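Local coordinates for RagA protein (Porphyromonas gingivalis, PDB 6SLN) that probably imports peptides across the outer membrane as a TonB-dependent receptor, with a beta barrel around an N-terminal plug domain, at residues T834-S839 and F916-L921; V840-T845 and V867-I872; E922-L927 and T965-F970. All coordinates share one frame; numbering follows the deposited sequence.

Contact 1 of 3, residues T834-S839 and F916-L921; sequences TRIDKS and FDTHLL
Lys838 and Leu921 make the closest touch. Lys838 CD lies 3.7 Å from Leu921 CD2, and the two side chains run alongside each other, head to tail. The same CD2 methyl also faces Ile836, whose CG2 is 4.3 Å away. Beside this pair, Ile836 CD1 meets Thr918 CG2 at 4.1 Å, and these two side chains meet at a slant. Thr918 OG1 lies between the backbone N and the carbonyl carbon (chi1 37°). It bonds to the backbone N of Tyr798, while CG2 is presented to Ile836.

The contact joins two parts of the receptor. Strand 833-836 belongs to a small antiparallel sheet in the long excursion between barrel strands 752-764 and 844-853. The other segment leads into barrel strand 921-937.

Turns set both sides. A type II beta turn runs from Thr918 to Leu921, closed by Leu921 N to Thr918 O at 3.0 Å. It puts the Thr918 and Leu921 side chains on the same side, both against Ile836. Across from it, an inverse gamma turn centred on Asp837 bends the chain sharply, with a weak bond from Lys838 N to Ile836 O. The amine end of Lys838 has a cation-pi partner in Trp870, and Phe916 packs on the bound peptide.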
ATOM      1  N   THR A 834     -49.274  -4.302  10.892  1.00 54.77           N
ATOM      2  CA  THR A 834     -49.636  -4.182  12.292  1.00 50.66           C
ATOM      3  C   THR A 834     -48.446  -4.612  13.137  1.00 56.73           C
ATOM      4  O   THR A 834     -47.575  -5.353  12.678  1.00 58.53           O
ATOM      5  CB  THR A 834     -50.853  -5.051  12.616  1.00 55.86           C
ATOM      6  OG1 THR A 834     -51.044  -5.111  14.030  1.00 64.80           O
ATOM      7  CG2 THR A 834     -50.622  -6.462  12.120  1.00 66.27           C
ATOM      8  N   ARG A 835     -48.390  -4.133  14.376  1.00 63.16           N
ATOM      9  CA  ARG A 835     -47.390  -4.681  15.276  1.00 60.67           C
ATOM     10  C   ARG A 835     -47.772  -6.109  15.632  1.00 61.56           C
ATOM     11  O   ARG A 835     -48.938  -6.415  15.894  1.00 56.37           O
ATOM     12  CB  ARG A 835     -47.234  -3.838  16.542  1.00 55.86           C
ATOM     13  CG  ARG A 835     -45.825  -3.973  17.140  1.00 46.77           C
ATOM     14  CD  ARG A 835     -45.737  -3.839  18.661  1.00 52.90           C
ATOM     15  NE  ARG A 835     -46.560  -4.809  19.380  1.00 63.17           N
ATOM     16  CZ  ARG A 835     -47.794  -4.552  19.809  1.00 69.97           C
ATOM     17  NH1 ARG A 835     -48.491  -5.481  20.460  1.00 73.16           N
ATOM     18  NH2 ARG A 835     -48.335  -3.360  19.576  1.00 67.98           N
ATOM     19  N   ILE A 836     -46.780  -6.988  15.623  1.00 60.85           N
ATOM     20  CA  ILE A 836     -46.974  -8.409  15.880  1.00 59.46           C
ATOM     21  C   ILE A 836     -46.429  -8.735  17.263  1.00 61.07           C
ATOM     22  O   ILE A 836     -45.348  -8.269  17.638  1.00 63.43           O
ATOM     23  CB  ILE A 836     -46.292  -9.251  14.784  1.00 57.88           C
ATOM     24  CG1 ILE A 836     -46.810  -8.796  13.419  1.00 53.59           C
ATOM     25  CG2 ILE A 836     -46.469 -10.732  15.027  1.00 63.73           C
ATOM     26  CD1 ILE A 836     -48.255  -9.188  13.155  1.00 45.73           C
ATOM     27  N   ASP A 837     -47.177  -9.533  18.024  1.00 61.95           N
ATOM     28  CA  ASP A 837     -46.728  -9.912  19.361  1.00 58.80           C
ATOM     29  C   ASP A 837     -45.666 -11.008  19.288  1.00 53.69           C
ATOM     30  O   ASP A 837     -45.802 -12.064  19.916  1.00 51.50           O
ATOM     31  CB  ASP A 837     -47.912 -10.365  20.216  1.00 61.00           C
ATOM     32  CG  ASP A 837     -47.638 -10.243  21.707  1.00 72.65           C
ATOM     33  OD1 ASP A 837     -46.792  -9.405  22.106  1.00 76.60           O
ATOM     34  OD2 ASP A 837     -48.279 -10.996  22.479  1.00 79.19           O
ATOM     35  N   LYS A 838     -44.609 -10.769  18.521  1.00 47.56           N
ATOM     36  CA  LYS A 838     -43.470 -11.670  18.443  1.00 47.17           C
ATOM     37  C   LYS A 838     -42.233 -10.796  18.470  1.00 48.68           C
ATOM     38  O   LYS A 838     -42.151  -9.838  17.693  1.00 52.78           O
ATOM     39  CB  LYS A 838     -43.518 -12.515  17.170  1.00 51.53           C
ATOM     40  CG  LYS A 838     -44.731 -13.441  17.052  1.00 52.24           C
ATOM     41  CD  LYS A 838     -44.861 -14.017  15.644  1.00 59.90           C
ATOM     42  CE  LYS A 838     -46.156 -14.803  15.445  1.00 58.24           C
ATOM     43  NZ  LYS A 838     -46.844 -14.410  14.164  1.00 55.16           N
ATOM     44  N   SER A 839     -41.291 -11.086  19.375  1.00 53.06           N
ATOM     45  CA  SER A 839     -40.172 -10.172  19.626  1.00 50.18           C
ATOM     46  C   SER A 839     -38.983 -10.495  18.735  1.00 42.52           C
ATOM     47  O   SER A 839     -38.666 -11.660  18.511  1.00 52.83           O
ATOM     48  CB  SER A 839     -39.720 -10.201  21.094  1.00 52.69           C
ATOM     49  OG  SER A 839     -40.797 -10.146  22.015  1.00 59.74           O
ATOM     50  N   PHE A 916     -44.405  -9.479   2.261  1.00 46.78           N
ATOM     51  CA  PHE A 916     -43.608  -9.840   3.429  1.00 47.79           C
ATOM     52  C   PHE A 916     -44.479  -9.822   4.681  1.00 57.60           C
ATOM     53  O   PHE A 916     -44.233  -9.082   5.633  1.00 63.70           O
ATOM     54  CB  PHE A 916     -42.411  -8.909   3.552  1.00 50.93           C
ATOM     55  CG  PHE A 916     -41.222  -9.371   2.759  1.00 45.25           C
ATOM     56  CD1 PHE A 916     -40.510 -10.489   3.161  1.00 39.00           C
ATOM     57  CD2 PHE A 916     -40.837  -8.714   1.605  1.00 38.90           C
ATOM     58  CE1 PHE A 916     -39.426 -10.938   2.447  1.00 38.34           C
ATOM     59  CE2 PHE A 916     -39.739  -9.158   0.875  1.00 43.33           C
ATOM     60  CZ  PHE A 916     -39.034 -10.274   1.296  1.00 39.80           C
ATOM     61  N   ASP A 917     -45.519 -10.663   4.657  1.00 42.63           N
ATOM     62  CA  ASP A 917     -46.490 -10.695   5.740  1.00 43.94           C
ATOM     63  C   ASP A 917     -46.185 -11.826   6.709  1.00 43.54           C
ATOM     64  O   ASP A 917     -45.036 -12.256   6.799  1.00 52.18           O
ATOM     65  CB  ASP A 917     -47.897 -10.832   5.180  1.00 51.68           C
ATOM     66  CG  ASP A 917     -47.992 -11.895   4.118  1.00 54.22           C
ATOM     67  OD1 ASP A 917     -47.529 -13.023   4.373  1.00 53.01           O
ATOM     68  OD2 ASP A 917     -48.535 -11.596   3.033  1.00 49.67           O
ATOM     69  N   THR A 918     -47.199 -12.321   7.425  1.00 44.49           N
ATOM     70  CA  THR A 918     -46.952 -13.299   8.483  1.00 48.45           C
ATOM     71  C   THR A 918     -46.606 -14.689   7.948  1.00 51.04           C
ATOM     72  O   THR A 918     -45.928 -15.449   8.646  1.00 56.01           O
ATOM     73  CB  THR A 918     -48.156 -13.387   9.400  1.00 48.48           C
ATOM     74  OG1 THR A 918     -49.343 -13.258   8.611  1.00 56.90           O
ATOM     75  CG2 THR A 918     -48.086 -12.296  10.446  1.00 45.64           C
ATOM     76  N   HIS A 919     -47.088 -15.071   6.762  1.00 46.07           N
ATOM     77  CA  HIS A 919     -46.395 -16.122   6.029  1.00 53.85           C
ATOM     78  C   HIS A 919     -45.028 -15.559   5.686  1.00 68.98           C
ATOM     79  O   HIS A 919     -44.903 -14.368   5.409  1.00 79.89           O
ATOM     80  CB  HIS A 919     -47.147 -16.535   4.760  1.00 55.64           C
ATOM     81  CG  HIS A 919     -46.587 -15.943   3.502  1.00 74.92           C
ATOM     82  ND1 HIS A 919     -47.000 -14.725   3.007  1.00 80.98           N
ATOM     83  CD2 HIS A 919     -45.625 -16.386   2.655  1.00 78.54           C
ATOM     84  CE1 HIS A 919     -46.323 -14.445   1.907  1.00 81.55           C
ATOM     85  NE2 HIS A 919     -45.479 -15.436   1.672  1.00 76.99           N
ATOM     86  N   LEU A 920     -44.006 -16.405   5.740  1.00 66.69           N
ATOM     87  CA  LEU A 920     -42.598 -15.995   5.748  1.00 60.44           C
ATOM     88  C   LEU A 920     -42.114 -15.658   7.152  1.00 46.38           C
ATOM     89  O   LEU A 920     -40.913 -15.753   7.409  1.00 50.42           O
ATOM     90  CB  LEU A 920     -42.282 -14.803   4.826  1.00 53.19           C
ATOM     91  CG  LEU A 920     -42.661 -14.897   3.349  1.00 54.59           C
ATOM     92  CD1 LEU A 920     -41.957 -13.825   2.545  1.00 46.09           C
ATOM     93  CD2 LEU A 920     -42.347 -16.273   2.799  1.00 60.13           C
ATOM     94  N   LEU A 921     -42.987 -15.257   8.074  1.00 42.21           N
ATOM     95  CA  LEU A 921     -42.526 -15.058   9.455  1.00 49.15           C
ATOM     96  C   LEU A 921     -42.576 -16.402  10.167  1.00 53.18           C
ATOM     97  O   LEU A 921     -43.638 -16.848  10.590  1.00 58.22           O
ATOM     98  CB  LEU A 921     -43.355 -14.014  10.194  1.00 46.83           C
ATOM     99  CG  LEU A 921     -42.808 -13.651  11.587  1.00 49.15           C
ATOM    100  CD1 LEU A 921     -41.343 -13.130  11.531  1.00 41.22           C
ATOM    101  CD2 LEU A 921     -43.742 -12.669  12.338  1.00 42.92           C
TER

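Contact 2 of 3, residues V840-T845 and V867-I872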
ATOM      1  N   VAL A 840     -38.307  -9.448  18.255  1.00 40.37           N
ATOM      2  CA  VAL A 840     -37.212  -9.623  17.308  1.00 45.87           C
ATOM      3  C   VAL A 840     -35.951 -10.146  17.990  1.00 42.14           C
ATOM      4  O   VAL A 840     -35.190 -10.909  17.383  1.00 44.77           O
ATOM      5  CB  VAL A 840     -36.956  -8.307  16.561  1.00 48.60           C
ATOM      6  CG1 VAL A 840     -36.100  -8.545  15.321  1.00 46.74           C
ATOM      7  CG2 VAL A 840     -38.272  -7.712  16.158  1.00 49.97           C
ATOM      8  N   THR A 841     -35.714  -9.775  19.235  1.00 39.28           N
ATOM      9  CA  THR A 841     -34.656 -10.400  20.030  1.00 40.99           C
ATOM     10  C   THR A 841     -35.263 -11.539  20.840  1.00 50.67           C
ATOM     11  O   THR A 841     -36.256 -11.320  21.540  1.00 61.94           O
ATOM     12  CB  THR A 841     -34.007  -9.382  20.971  1.00 40.82           C
ATOM     13  OG1 THR A 841     -33.612  -8.211  20.243  1.00 41.73           O
ATOM     14  CG2 THR A 841     -32.800  -9.964  21.691  1.00 40.28           C
ATOM     15  N   PRO A 842     -34.749 -12.762  20.744  1.00 54.15           N
ATOM     16  CA  PRO A 842     -35.430 -13.912  21.375  1.00 55.65           C
ATOM     17  C   PRO A 842     -35.445 -13.784  22.886  1.00 54.66           C
ATOM     18  O   PRO A 842     -34.395 -13.560  23.502  1.00 64.80           O
ATOM     19  CB  PRO A 842     -34.588 -15.118  20.925  1.00 51.18           C
ATOM     20  CG  PRO A 842     -33.920 -14.664  19.680  1.00 48.91           C
ATOM     21  CD  PRO A 842     -33.646 -13.189  19.868  1.00 52.67           C
ATOM     22  N   PRO A 843     -36.615 -13.943  23.522  1.00 46.36           N
ATOM     23  CA  PRO A 843     -36.716 -13.665  24.967  1.00 49.40           C
ATOM     24  C   PRO A 843     -36.196 -14.776  25.853  1.00 54.71           C
ATOM     25  O   PRO A 843     -35.883 -14.504  27.020  1.00 55.32           O
ATOM     26  CB  PRO A 843     -38.234 -13.477  25.199  1.00 45.20           C
ATOM     27  CG  PRO A 843     -38.868 -13.523  23.838  1.00 45.83           C
ATOM     28  CD  PRO A 843     -37.923 -14.281  22.945  1.00 45.46           C
ATOM     29  N   ILE A 844     -36.099 -16.010  25.355  1.00 53.78           N
ATOM     30  CA  ILE A 844     -35.808 -17.173  26.186  1.00 52.34           C
ATOM     31  C   ILE A 844     -34.485 -17.807  25.744  1.00 48.45           C
ATOM     32  O   ILE A 844     -34.302 -18.145  24.567  1.00 48.49           O
ATOM     33  CB  ILE A 844     -36.989 -18.162  26.162  1.00 49.66           C
ATOM     34  CG1 ILE A 844     -38.205 -17.464  26.792  1.00 55.99           C
ATOM     35  CG2 ILE A 844     -36.638 -19.451  26.898  1.00 47.89           C
ATOM     36  CD1 ILE A 844     -39.543 -18.220  26.728  1.00 47.33           C
ATOM     37  N   THR A 845     -33.564 -17.951  26.700  1.00 47.36           N
ATOM     38  CA  THR A 845     -32.206 -18.424  26.479  1.00 43.32           C
ATOM     39  C   THR A 845     -31.885 -19.447  27.554  1.00 57.05           C
ATOM     40  O   THR A 845     -31.893 -19.115  28.743  1.00 63.89           O
ATOM     41  CB  THR A 845     -31.204 -17.272  26.559  1.00 42.45           C
ATOM     42  OG1 THR A 845     -31.575 -16.238  25.640  1.00 46.28           O
ATOM     43  CG2 THR A 845     -29.794 -17.765  26.232  1.00 41.83           C
ATOM     44  N   VAL A 867     -35.610 -19.926  22.515  1.00 59.89           N
ATOM     45  CA  VAL A 867     -37.062 -20.022  22.394  1.00 60.33           C
ATOM     46  C   VAL A 867     -37.646 -18.624  22.249  1.00 58.52           C
ATOM     47  O   VAL A 867     -37.211 -17.686  22.924  1.00 53.33           O
ATOM     48  CB  VAL A 867     -37.674 -20.739  23.614  1.00 56.84           C
ATOM     49  CG1 VAL A 867     -39.185 -20.834  23.475  1.00 50.12           C
ATOM     50  CG2 VAL A 867     -37.050 -22.117  23.782  1.00 55.36           C
ATOM     51  N   GLY A 868     -38.640 -18.485  21.381  1.00 58.10           N
ATOM     52  CA  GLY A 868     -39.180 -17.176  21.101  1.00 54.59           C
ATOM     53  C   GLY A 868     -38.540 -16.460  19.935  1.00 58.47           C
ATOM     54  O   GLY A 868     -38.893 -15.299  19.679  1.00 55.81           O
ATOM     55  N   LYS A 869     -37.628 -17.119  19.213  1.00 57.08           N
ATOM     56  CA  LYS A 869     -37.038 -16.557  18.005  1.00 51.09           C
ATOM     57  C   LYS A 869     -38.000 -16.710  16.830  1.00 50.10           C
ATOM     58  O   LYS A 869     -38.541 -17.795  16.584  1.00 62.37           O
ATOM     59  CB  LYS A 869     -35.694 -17.233  17.707  1.00 45.44           C
ATOM     60  CG  LYS A 869     -34.938 -16.709  16.485  1.00 43.86           C
ATOM     61  CD  LYS A 869     -33.423 -16.719  16.750  1.00 47.70           C
ATOM     62  CE  LYS A 869     -32.592 -16.882  15.490  1.00 45.68           C
ATOM     63  NZ  LYS A 869     -32.841 -15.872  14.411  1.00 45.41           N
ATOM     64  N   TRP A 870     -38.245 -15.604  16.140  1.00 46.10           N
ATOM     65  CA  TRP A 870     -38.906 -15.579  14.852  1.00 41.75           C
ATOM     66  C   TRP A 870     -37.941 -14.978  13.843  1.00 51.10           C
ATOM     67  O   TRP A 870     -36.925 -14.368  14.200  1.00 52.00           O
ATOM     68  CB  TRP A 870     -40.220 -14.786  14.907  1.00 46.24           C
ATOM     69  CG  TRP A 870     -41.079 -15.220  16.067  1.00 51.54           C
ATOM     70  CD1 TRP A 870     -40.972 -14.805  17.369  1.00 52.89           C
ATOM     71  CD2 TRP A 870     -42.135 -16.199  16.044  1.00 44.75           C
ATOM     72  NE1 TRP A 870     -41.914 -15.453  18.147  1.00 61.48           N
ATOM     73  CE2 TRP A 870     -42.636 -16.308  17.357  1.00 49.37           C
ATOM     74  CE3 TRP A 870     -42.713 -16.973  15.041  1.00 49.80           C
ATOM     75  CZ2 TRP A 870     -43.682 -17.160  17.685  1.00 54.42           C
ATOM     76  CZ3 TRP A 870     -43.762 -17.835  15.376  1.00 52.93           C
ATOM     77  CH2 TRP A 870     -44.225 -17.921  16.682  1.00 54.29           C
ATOM     78  N   MET A 871     -38.252 -15.179  12.570  1.00 50.89           N
ATOM     79  CA  MET A 871     -37.349 -14.793  11.503  1.00 46.18           C
ATOM     80  C   MET A 871     -38.144 -14.787  10.214  1.00 50.95           C
ATOM     81  O   MET A 871     -38.960 -15.680   9.979  1.00 50.68           O
ATOM     82  CB  MET A 871     -36.163 -15.759  11.398  1.00 44.49           C
ATOM     83  CG  MET A 871     -34.924 -15.145  10.747  1.00 42.91           C
ATOM     84  SD  MET A 871     -33.383 -16.023  11.124  1.00 55.89           S
ATOM     85  CE  MET A 871     -33.866 -17.734  10.811  1.00 59.85           C
ATOM     86  N   ILE A 872     -37.941 -13.759   9.407  1.00 47.70           N
ATOM     87  CA  ILE A 872     -38.547 -13.736   8.084  1.00 44.99           C
ATOM     88  C   ILE A 872     -37.661 -14.569   7.170  1.00 47.64           C
ATOM     89  O   ILE A 872     -36.459 -14.315   7.057  1.00 46.31           O
ATOM     90  CB  ILE A 872     -38.701 -12.300   7.565  1.00 44.65           C
ATOM     91  CG1 ILE A 872     -39.555 -11.499   8.535  1.00 39.87           C
ATOM     92  CG2 ILE A 872     -39.278 -12.278   6.149  1.00 39.21           C
ATOM     93  CD1 ILE A 872     -39.401 -10.037   8.382  1.00 39.23           C
TER
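Val867 pairs with Ile844 in the beta hairpin formed by barrel strands 844-853 and 857-873. They are an antiparallel hydrogen-bonded pair. Val867 N donates to Ile844 O at 3.0 Å and 158°, from above the carbonyl plane. The return bond, Ile844 N to Val867 O, is 3.2 Å long and more bent at the hydrogen (139°), although it runs nearly along the C=O axis. Both side chains leave on the same face and lie side by side, with Ile844 CG2 3.7 Å from Val867 CB. Pro843 CD comes within 3.5 Å of Val867 O.

Gly868 follows with a positive phi of 92°. It has no side chain, and the Pro843 ring packs close against its backbone, with CD 3.6 Å from Gly868 O.

At Lys869 the partner is Pro842. Pro842 has no N-H to donate, which is consistent with the pairing ending at Ile844; here the contact is carried by carbon atoms. The far end of Lys869 bends away, and its NZ bonds to Gly975 O. Met132 of the plug strand 129-132 touches both Pro842 and Lys869. Nearer the backbone, the proline ring flanks the lysine chain. Pro842 CG rests 3.6 Å from Lys869 CD and 3.7 Å from Lys869 CB.

Contact 3 of 3, residues E922-L927 and T965-F970; sequences ENASFL and TKYKGF
Glu922 holds CG beside its backbone N (chi1 -64°) and is extended at the next bond (chi2 -177°), which carries the carboxylate to Lys968. Lys968 is bent at three torsions and curls its amine back to the same oxygen. Two donors therefore grip Glu922 OE1. Lys968 N donates to the syn lone pair of Glu922 OE1, 2.6 Å and nearly straight (170°). Lys968 NZ forms a salt bridge with OE1 at 2.8 Å, coming from above the carboxylate plane, and also donates to Lys966 O. The other oxygen, OE2, is held by Arg876 and Asn873. The two cations, Lys968 and Arg876, probably favour the ionised form of Glu922.

Thr965 has OG1 anti to its backbone N. OG1 donates to Ser925 O at 2.8 Å, nearly along the C=O axis, and accepts from Tyr967 N at 3.0 Å. Between these polar ends, Tyr967 CD1 packs 4.0 Å from Ala924 CB. Lys966 CE touches Asn923 CB at 3.4 Å.

Asn923 OD1 takes Ser925 N at 3.0 Å, and Ser925 OG adds a second donor, each in its carbonyl plane. The bond from Ser925 N makes an Asx turn at the break in barrel strand 921-937, met by an ST turn at Thr965 in the loop that follows strand 951-964.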
ATOM      1  N   GLU A 922     -41.430 -17.052  10.321  1.00 48.92           N
ATOM      2  CA  GLU A 922     -41.402 -18.403  10.855  1.00 51.71           C
ATOM      3  C   GLU A 922     -40.867 -18.435  12.279  1.00 45.25           C
ATOM      4  O   GLU A 922     -40.009 -17.636  12.657  1.00 41.88           O
ATOM      5  CB  GLU A 922     -40.547 -19.321   9.982  1.00 53.16           C
ATOM      6  CG  GLU A 922     -41.075 -19.511   8.582  1.00 56.63           C
ATOM      7  CD  GLU A 922     -40.221 -20.480   7.798  1.00 57.96           C
ATOM      8  OE1 GLU A 922     -39.785 -21.479   8.410  1.00 60.24           O
ATOM      9  OE2 GLU A 922     -39.968 -20.237   6.594  1.00 51.23           O
ATOM     10  N   ASN A 923     -41.377 -19.392  13.051  1.00 43.45           N
ATOM     11  CA  ASN A 923     -40.824 -19.736  14.356  1.00 43.58           C
ATOM     12  C   ASN A 923     -39.418 -20.313  14.241  1.00 49.28           C
ATOM     13  O   ASN A 923     -39.248 -21.526  14.038  1.00 47.67           O
ATOM     14  CB  ASN A 923     -41.738 -20.738  15.052  1.00 44.75           C
ATOM     15  CG  ASN A 923     -41.398 -20.910  16.504  1.00 54.19           C
ATOM     16  OD1 ASN A 923     -40.222 -20.996  16.878  1.00 56.06           O
ATOM     17  ND2 ASN A 923     -42.423 -20.942  17.344  1.00 56.35           N
ATOM     18  N   ALA A 924     -38.403 -19.459  14.379  1.00 46.98           N
ATOM     19  CA  ALA A 924     -37.016 -19.886  14.268  1.00 43.63           C
ATOM     20  C   ALA A 924     -36.415 -20.297  15.615  1.00 48.70           C
ATOM     21  O   ALA A 924     -35.186 -20.271  15.773  1.00 53.52           O
ATOM     22  CB  ALA A 924     -36.174 -18.790  13.610  1.00 41.22           C
ATOM     23  N   SER A 925     -37.246 -20.686  16.580  1.00 48.31           N
ATOM     24  CA  SER A 925     -36.726 -21.227  17.830  1.00 52.55           C
ATOM     25  C   SER A 925     -36.092 -22.594  17.589  1.00 57.21           C
ATOM     26  O   SER A 925     -36.402 -23.288  16.612  1.00 59.57           O
ATOM     27  CB  SER A 925     -37.835 -21.347  18.878  1.00 43.93           C
ATOM     28  OG  SER A 925     -38.740 -20.272  18.775  1.00 45.15           O
ATOM     29  N   PHE A 926     -35.192 -22.987  18.491  1.00 42.98           N
ATOM     30  CA  PHE A 926     -34.479 -24.232  18.241  1.00 52.24           C
ATOM     31  C   PHE A 926     -33.791 -24.734  19.499  1.00 54.36           C
ATOM     32  O   PHE A 926     -33.402 -23.958  20.370  1.00 58.22           O
ATOM     33  CB  PHE A 926     -33.442 -24.076  17.122  1.00 49.15           C
ATOM     34  CG  PHE A 926     -32.319 -23.120  17.448  1.00 50.61           C
ATOM     35  CD1 PHE A 926     -31.135 -23.577  18.019  1.00 51.11           C
ATOM     36  CD2 PHE A 926     -32.436 -21.765  17.164  1.00 49.45           C
ATOM     37  CE1 PHE A 926     -30.089 -22.691  18.303  1.00 46.25           C
ATOM     38  CE2 PHE A 926     -31.390 -20.889  17.436  1.00 45.80           C
ATOM     39  CZ  PHE A 926     -30.218 -21.360  18.003  1.00 39.64           C
ATOM     40  N   LEU A 927     -33.650 -26.049  19.568  1.00 61.19           N
ATOM     41  CA  LEU A 927     -32.798 -26.728  20.529  1.00 56.64           C
ATOM     42  C   LEU A 927     -31.661 -27.378  19.754  1.00 61.31           C
ATOM     43  O   LEU A 927     -31.897 -28.041  18.739  1.00 58.39           O
ATOM     44  CB  LEU A 927     -33.598 -27.767  21.302  1.00 45.64           C
ATOM     45  CG  LEU A 927     -32.903 -28.955  21.951  1.00 46.26           C
ATOM     46  CD1 LEU A 927     -32.201 -28.510  23.206  1.00 46.61           C
ATOM     47  CD2 LEU A 927     -33.922 -30.056  22.267  1.00 47.50           C
ATOM     48  N   THR A 965     -36.247 -27.921  15.473  1.00 59.31           N
ATOM     49  CA  THR A 965     -36.804 -26.639  15.056  1.00 55.12           C
ATOM     50  C   THR A 965     -37.836 -26.902  13.972  1.00 59.66           C
ATOM     51  O   THR A 965     -37.821 -27.954  13.330  1.00 66.00           O
ATOM     52  CB  THR A 965     -35.714 -25.708  14.530  1.00 51.76           C
ATOM     53  OG1 THR A 965     -36.298 -24.496  14.034  1.00 49.92           O
ATOM     54  CG2 THR A 965     -34.950 -26.409  13.412  1.00 47.48           C
ATOM     55  N   LYS A 966     -38.744 -25.944  13.781  1.00 60.29           N
ATOM     56  CA  LYS A 966     -39.696 -25.992  12.678  1.00 58.50           C
ATOM     57  C   LYS A 966     -39.382 -24.937  11.623  1.00 54.09           C
ATOM     58  O   LYS A 966     -40.222 -24.654  10.762  1.00 56.69           O
ATOM     59  CB  LYS A 966     -41.137 -25.851  13.188  1.00 62.38           C
ATOM     60  CG  LYS A 966     -41.600 -24.426  13.549  1.00 77.17           C
ATOM     61  CD  LYS A 966     -43.147 -24.324  13.701  1.00 85.89           C
ATOM     62  CE  LYS A 966     -43.690 -22.926  13.295  1.00 85.52           C
ATOM     63  NZ  LYS A 966     -44.987 -22.519  13.946  1.00 79.33           N
ATOM     64  N   TYR A 967     -38.183 -24.349  11.678  1.00 43.32           N
ATOM     65  CA  TYR A 967     -37.777 -23.367  10.682  1.00 43.92           C
ATOM     66  C   TYR A 967     -37.552 -24.046   9.337  1.00 51.43           C
ATOM     67  O   TYR A 967     -36.725 -24.950   9.225  1.00 57.91           O
ATOM     68  CB  TYR A 967     -36.509 -22.646  11.123  1.00 41.18           C
ATOM     69  CG  TYR A 967     -36.196 -21.490  10.215  1.00 40.34           C
ATOM     70  CD1 TYR A 967     -37.080 -20.436  10.107  1.00 40.44           C
ATOM     71  CD2 TYR A 967     -35.039 -21.455   9.445  1.00 50.87           C
ATOM     72  CE1 TYR A 967     -36.823 -19.362   9.275  1.00 50.37           C
ATOM     73  CE2 TYR A 967     -34.773 -20.373   8.597  1.00 56.73           C
ATOM     74  CZ  TYR A 967     -35.678 -19.330   8.517  1.00 54.30           C
ATOM     75  OH  TYR A 967     -35.455 -18.245   7.695  1.00 52.63           O
ATOM     76  N   LYS A 968     -38.263 -23.593   8.313  1.00 54.32           N
ATOM     77  CA  LYS A 968     -38.220 -24.210   6.991  1.00 46.86           C
ATOM     78  C   LYS A 968     -37.042 -23.743   6.149  1.00 45.97           C
ATOM     79  O   LYS A 968     -36.968 -24.100   4.965  1.00 51.55           O
ATOM     80  CB  LYS A 968     -39.535 -23.947   6.241  1.00 48.48           C
ATOM     81  CG  LYS A 968     -40.784 -24.497   6.944  1.00 43.64           C
ATOM     82  CD  LYS A 968     -42.024 -23.650   6.666  1.00 52.58           C
ATOM     83  CE  LYS A 968     -42.870 -23.443   7.949  1.00 61.01           C
ATOM     84  NZ  LYS A 968     -42.119 -22.891   9.167  1.00 51.80           N
ATOM     85  N   GLY A 969     -36.120 -22.963   6.714  1.00 44.41           N
ATOM     86  CA  GLY A 969     -34.831 -22.722   6.100  1.00 43.58           C
ATOM     87  C   GLY A 969     -33.736 -23.617   6.672  1.00 39.10           C
ATOM     88  O   GLY A 969     -33.970 -24.504   7.495  1.00 41.83           O
ATOM     89  N   PHE A 970     -32.507 -23.354   6.241  1.00 38.28           N
ATOM     90  CA  PHE A 970     -31.426 -24.276   6.571  1.00 46.18           C
ATOM     91  C   PHE A 970     -31.065 -24.209   8.051  1.00 49.51           C
ATOM     92  O   PHE A 970     -30.915 -25.241   8.716  1.00 49.69           O
ATOM     93  CB  PHE A 970     -30.202 -23.974   5.712  1.00 47.82           C
ATOM     94  CG  PHE A 970     -30.337 -24.424   4.284  1.00 48.91           C
ATOM     95  CD1 PHE A 970     -30.946 -23.607   3.342  1.00 39.19           C
ATOM     96  CD2 PHE A 970     -29.834 -25.666   3.880  1.00 46.62           C
ATOM     97  CE1 PHE A 970     -31.050 -24.018   2.017  1.00 39.73           C
ATOM     98  CE2 PHE A 970     -29.936 -26.077   2.571  1.00 37.63           C
ATOM     99  CZ  PHE A 970     -30.551 -25.253   1.637  1.00 40.10           C
TER

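Overall arrangement
All three contacts lie on the same side of the chain's centre. Contact 2 is a surface contact, whereas contacts 1 and 3 are partly buried. Contact 1 is the smallest and is held by carbon contacts, with no polar bond between its segments. It joins the small sheet that holds strand 833-836 to the start of a barrel strand. Contact 2 uses backbone bonds and proline packing within a hairpin. Contact 3 buries the most area and is the one with a salt bridge, tying a loop to strand 921-937. That strand lies next to strand 857-873, so contacts 2 and 3 share neighbouring strands, linked by Met871 O and Glu922 N. Leu921 and Glu922 join contacts 1 and 3 in sequence, and Leu921 CD1 packs on Ile872 between contacts 1 and 2.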